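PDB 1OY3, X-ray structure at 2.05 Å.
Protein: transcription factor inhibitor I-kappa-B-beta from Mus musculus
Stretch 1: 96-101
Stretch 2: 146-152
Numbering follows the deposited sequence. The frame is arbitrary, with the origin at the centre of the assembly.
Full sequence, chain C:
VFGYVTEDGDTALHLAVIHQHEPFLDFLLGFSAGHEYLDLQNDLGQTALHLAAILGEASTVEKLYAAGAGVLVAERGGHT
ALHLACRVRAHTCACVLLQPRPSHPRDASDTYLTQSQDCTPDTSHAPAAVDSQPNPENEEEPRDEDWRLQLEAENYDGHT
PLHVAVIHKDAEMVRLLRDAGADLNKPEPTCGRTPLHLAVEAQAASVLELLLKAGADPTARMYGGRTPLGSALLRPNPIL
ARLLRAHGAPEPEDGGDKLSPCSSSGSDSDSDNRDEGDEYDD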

ATOM      1  N   VAL C  96      17.577   0.171 -13.948  1.00 19.37           N
ATOM      2  CA  VAL C  96      18.644   1.107 -13.605  1.00 17.50           C
ATOM      3  C   VAL C  96      18.947   1.010 -12.105  1.00 18.30           C
ATOM      4  O   VAL C  96      20.105   1.004 -11.688  1.00 21.41           O
ATOM      5  N   LEU C  97      17.896   0.936 -11.295  1.00 18.95           N
ATOM      6  CA  LEU C  97      18.070   0.866  -9.851  1.00 18.17           C
ATOM      7  C   LEU C  97      18.596  -0.467  -9.340  1.00 17.89           C
ATOM      8  O   LEU C  97      19.380  -0.500  -8.389  1.00 14.09           O
ATOM      9  N   LEU C  98      18.168  -1.553  -9.978  1.00 16.84           N
ATOM     10  CA  LEU C  98      18.543  -2.903  -9.571  1.00 18.95           C
ATOM     11  C   LEU C  98      19.952  -3.393  -9.946  1.00 15.58           C
ATOM     12  O   LEU C  98      20.109  -4.461 -10.534  1.00 10.66           O
ATOM     13  N   GLN C  99      20.964  -2.606  -9.595  1.00 17.04           N
ATOM     14  CA  GLN C  99      22.367  -2.940  -9.862  1.00 16.89           C
ATOM     15  C   GLN C  99      23.224  -1.937  -9.111  1.00 18.25           C
ATOM     16  O   GLN C  99      22.717  -0.930  -8.637  1.00 17.47           O
ATOM     17  N   PRO C 100      24.533  -2.206  -8.983  1.00 16.44           N
ATOM     18  CA  PRO C 100      25.409  -1.278  -8.272  1.00 17.95           C
ATOM     19  C   PRO C 100      25.340   0.107  -8.901  1.00 17.37           C
ATOM     20  O   PRO C 100      25.356   0.240 -10.119  1.00 16.41           O
ATOM     21  N   ARG C 101      25.252   1.132  -8.065  1.00 20.52           N
ATOM     22  CA  ARG C 101      25.193   2.507  -8.536  1.00 18.10           C
ATOM     23  C   ARG C 101      26.284   2.782  -9.577  1.00 23.62           C
ATOM     24  O   ARG C 101      27.376   2.227  -9.503  1.00 23.52           O
ATOM     25  N   ASP C 146      24.786  -1.837  -0.483  1.00 51.56           N
ATOM     26  CA  ASP C 146      24.173  -2.989  -1.128  1.00 42.75           C
ATOM     27  C   ASP C 146      22.856  -2.560  -1.782  1.00 37.71           C
ATOM     28  O   ASP C 146      21.852  -2.382  -1.101  1.00 33.93           O
ATOM     29  N   TRP C 147      22.869  -2.388  -3.100  1.00 32.59           N
ATOM     30  CA  TRP C 147      21.670  -1.979  -3.824  1.00 26.16           C
ATOM     31  C   TRP C 147      20.523  -2.963  -3.619  1.00 23.32           C
ATOM     32  O   TRP C 147      19.368  -2.621  -3.854  1.00 20.75           O
ATOM     33  N   ARG C 148      20.842  -4.181  -3.184  1.00 21.09           N
ATOM     34  CA  ARG C 148      19.830  -5.212  -2.959  1.00 25.10           C
ATOM     35  C   ARG C 148      18.917  -4.944  -1.757  1.00 25.46           C
ATOM     36  O   ARG C 148      17.910  -5.628  -1.567  1.00 25.65           O
ATOM     37  N   LEU C 149      19.273  -3.957  -0.944  1.00 22.91           N
ATOM     38  CA  LEU C 149      18.459  -3.604   0.208  1.00 26.09           C
ATOM     39  C   LEU C 149      17.146  -2.982  -0.276  1.00 25.03           C
ATOM     40  O   LEU C 149      16.236  -2.763   0.516  1.00 25.31           O
ATOM     41  N   GLN C 150      17.055  -2.692  -1.574  1.00 21.23           N
ATOM     42  CA  GLN C 150      15.837  -2.105  -2.148  1.00 13.86           C
ATOM     43  C   GLN C 150      14.766  -3.183  -2.328  1.00 14.53           C
ATOM     44  O   GLN C 150      13.559  -2.919  -2.222  1.00 15.74           O
ATOM     45  N   LEU C 151      15.226  -4.397  -2.589  1.00 17.35           N
ATOM     46  CA  LEU C 151      14.364  -5.534  -2.846  1.00 19.66           C
ATOM     47  C   LEU C 151      13.408  -5.892  -1.735  1.00 19.26           C
ATOM     48  O   LEU C 151      12.301  -6.352  -1.986  1.00 19.24           O
ATOM     49  N   GLU C 152      13.834  -5.705  -0.500  1.00 18.09           N
ATOM     50  CA  GLU C 152      12.966  -6.058   0.604  1.00 21.50           C
ATOM     51  C   GLU C 152      12.481  -4.845   1.398  1.00 17.50           C
ATOM     52  O   GLU C 152      11.959  -4.983   2.500  1.00 21.44           O
TER

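Packing of the 96-101 stretch, where a helix ends, against the 3-10 turn of 146-152 in I-kappa-B-beta. Val 96 (chi1 t) lies out of reach of the other stretch. Leu 97, buried with rotamer m,t, sends its CA-to-CB bond sideways, and its CB lies 3.5 Å from OE1 of Gln 150. Its carbonyl supplies the one hydrogen bond between the stretches: Gln 150 NE2 donates to Leu 97 O at 3.1 Å. Gln 150 (m,t, chi3 73°) points toward stretch 1, and the same NE2 also donates to Trp 147 O at 2.9 Å, so its amide ties the helix end to the turn. Leu 98, the first residue to leave helical phi/psi, has CB directed away overall, yet this atom still meets Trp 147 CZ3 at 3.9 Å; its m,t side chain carries CD2 to 3.5 Å from CD2 of Leu 151 (m,t). Trp 147 (chi1 p, chi2 -90°) points toward stretch 1 and lays one ring face beneath the backbone, with Leu 98 C 3.4 Å from CZ3, Gln 99 C 3.5 Å from CD1 and Pro 100 N 3.3 Å from CD1. The Gln 99 side chain (chi1 p) points away. Pro 100, C-gamma exo, also points away, but its CD packs 3.6 Å from Trp 147 CD1. Arg 101 (t,t,m) makes no contact here.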

ATOM      1  CB  VAL C  96      18.228   2.571 -13.904  1.00 20.27           C
ATOM      2  CG1 VAL C  96      19.275   3.516 -13.375  1.00  7.97           C
ATOM      3  CG2 VAL C  96      18.016   2.767 -15.407  1.00 17.06           C
ATOM      4  CB  LEU C  97      16.753   1.176  -9.138  1.00 13.91           C
ATOM      5  CG  LEU C  97      16.187   2.594  -9.280  1.00 16.48           C
ATOM      6  CD1 LEU C  97      14.825   2.652  -8.611  1.00 13.23           C
ATOM      7  CD2 LEU C  97      17.145   3.617  -8.664  1.00 12.78           C
ATOM      8  CB  LEU C  98      17.491  -3.883 -10.101  1.00 19.64           C
ATOM      9  CG  LEU C  98      16.076  -3.638  -9.551  1.00 18.32           C
ATOM     10  CD1 LEU C  98      15.063  -4.455 -10.330  1.00 24.82           C
ATOM     11  CD2 LEU C  98      16.033  -3.985  -8.079  1.00 20.16           C
ATOM     12  CB  GLN C  99      22.674  -2.858 -11.364  1.00 21.16           C
ATOM     13  CG  GLN C  99      22.537  -1.471 -11.975  1.00 15.24           C
ATOM     14  CD  GLN C  99      22.630  -1.489 -13.504  1.00 16.98           C
ATOM     15  OE1 GLN C  99      21.620  -1.379 -14.202  1.00 17.16           O
ATOM     16  NE2 GLN C  99      23.838  -1.640 -14.022  1.00 13.38           N
ATOM     17  CB  PRO C 100      26.785  -1.917  -8.434  1.00 17.56           C
ATOM     18  CG  PRO C 100      26.459  -3.385  -8.479  1.00 19.73           C
ATOM     19  CD  PRO C 100      25.265  -3.420  -9.384  1.00 18.50           C
ATOM     20  CB  ARG C 101      25.355   3.468  -7.350  1.00 21.42           C
ATOM     21  CG  ARG C 101      25.530   4.921  -7.756  1.00 26.48           C
ATOM     22  CD  ARG C 101      25.788   5.844  -6.574  1.00 28.35           C
ATOM     23  NE  ARG C 101      24.574   6.193  -5.840  1.00 39.07           N
ATOM     24  CZ  ARG C 101      24.023   5.446  -4.891  1.00 40.33           C
ATOM     25  NH1 ARG C 101      24.575   4.290  -4.542  1.00 44.52           N
ATOM     26  NH2 ARG C 101      22.923   5.861  -4.280  1.00 40.02           N
ATOM     27  CB  ASP C 146      23.906  -4.061  -0.070  1.00 39.70           C
ATOM     28  CG  ASP C 146      23.412  -5.358  -0.659  1.00 40.15           C
ATOM     29  OD1 ASP C 146      23.007  -6.245   0.122  1.00 39.48           O
ATOM     30  OD2 ASP C 146      23.437  -5.491  -1.900  1.00 39.87           O
ATOM     31  CB  TRP C 147      21.959  -1.858  -5.321  1.00 20.67           C
ATOM     32  CG  TRP C 147      22.414  -3.140  -5.961  1.00 17.82           C
ATOM     33  CD1 TRP C 147      23.701  -3.577  -6.095  1.00 21.59           C
ATOM     34  CD2 TRP C 147      21.582  -4.173  -6.512  1.00 14.06           C
ATOM     35  NE1 TRP C 147      23.724  -4.816  -6.695  1.00 20.39           N
ATOM     36  CE2 TRP C 147      22.437  -5.206  -6.959  1.00 18.25           C
ATOM     37  CE3 TRP C 147      20.199  -4.325  -6.669  1.00 16.09           C
ATOM     38  CZ2 TRP C 147      21.950  -6.378  -7.553  1.00 17.70           C
ATOM     39  CZ3 TRP C 147      19.713  -5.492  -7.264  1.00 15.74           C
ATOM     40  CH2 TRP C 147      20.585  -6.500  -7.695  1.00 21.46           C
ATOM     41  CB  ARG C 148      20.500  -6.582  -2.802  1.00 26.78           C
ATOM     42  CG  ARG C 148      21.057  -7.165  -4.092  1.00 29.19           C
ATOM     43  CD  ARG C 148      21.394  -8.648  -3.904  1.00 37.69           C
ATOM     44  NE  ARG C 148      21.576  -9.350  -5.173  1.00 40.78           N
ATOM     45  CZ  ARG C 148      22.618  -9.185  -5.983  1.00 44.29           C
ATOM     46  NH1 ARG C 148      23.588  -8.339  -5.655  1.00 48.46           N
ATOM     47  NH2 ARG C 148      22.691  -9.861  -7.127  1.00 42.37           N
ATOM     48  CB  LEU C 149      19.205  -2.615   1.112  1.00 24.62           C
ATOM     49  CG  LEU C 149      20.552  -3.111   1.652  1.00 29.08           C
ATOM     50  CD1 LEU C 149      21.276  -1.979   2.370  1.00 23.64           C
ATOM     51  CD2 LEU C 149      20.326  -4.289   2.587  1.00 23.49           C
ATOM     52  CB  GLN C 150      16.123  -1.500  -3.524  1.00 12.83           C
ATOM     53  CG  GLN C 150      17.057  -0.297  -3.546  1.00 13.04           C
ATOM     54  CD  GLN C 150      17.446   0.097  -4.974  1.00 15.60           C
ATOM     55  OE1 GLN C 150      16.637   0.654  -5.721  1.00 14.50           O
ATOM     56  NE2 GLN C 150      18.681  -0.212  -5.361  1.00 15.08           N
ATOM     57  CB  LEU C 151      15.213  -6.768  -3.187  1.00 20.91           C
ATOM     58  CG  LEU C 151      16.103  -6.666  -4.426  1.00 28.42           C
ATOM     59  CD1 LEU C 151      16.843  -7.994  -4.606  1.00 25.18           C
ATOM     60  CD2 LEU C 151      15.258  -6.334  -5.660  1.00 18.13           C
ATOM     61  CB  GLU C 152      13.673  -7.088   1.486  1.00 23.92           C
ATOM     62  CG  GLU C 152      14.027  -8.359   0.695  1.00 24.07           C
ATOM     63  CD  GLU C 152      12.804  -9.006   0.053  1.00 30.44           C
ATOM     64  OE1 GLU C 152      12.910  -9.503  -1.095  1.00 25.32           O
ATOM     65  OE2 GLU C 152      11.737  -9.026   0.703  1.00 31.68           O
TER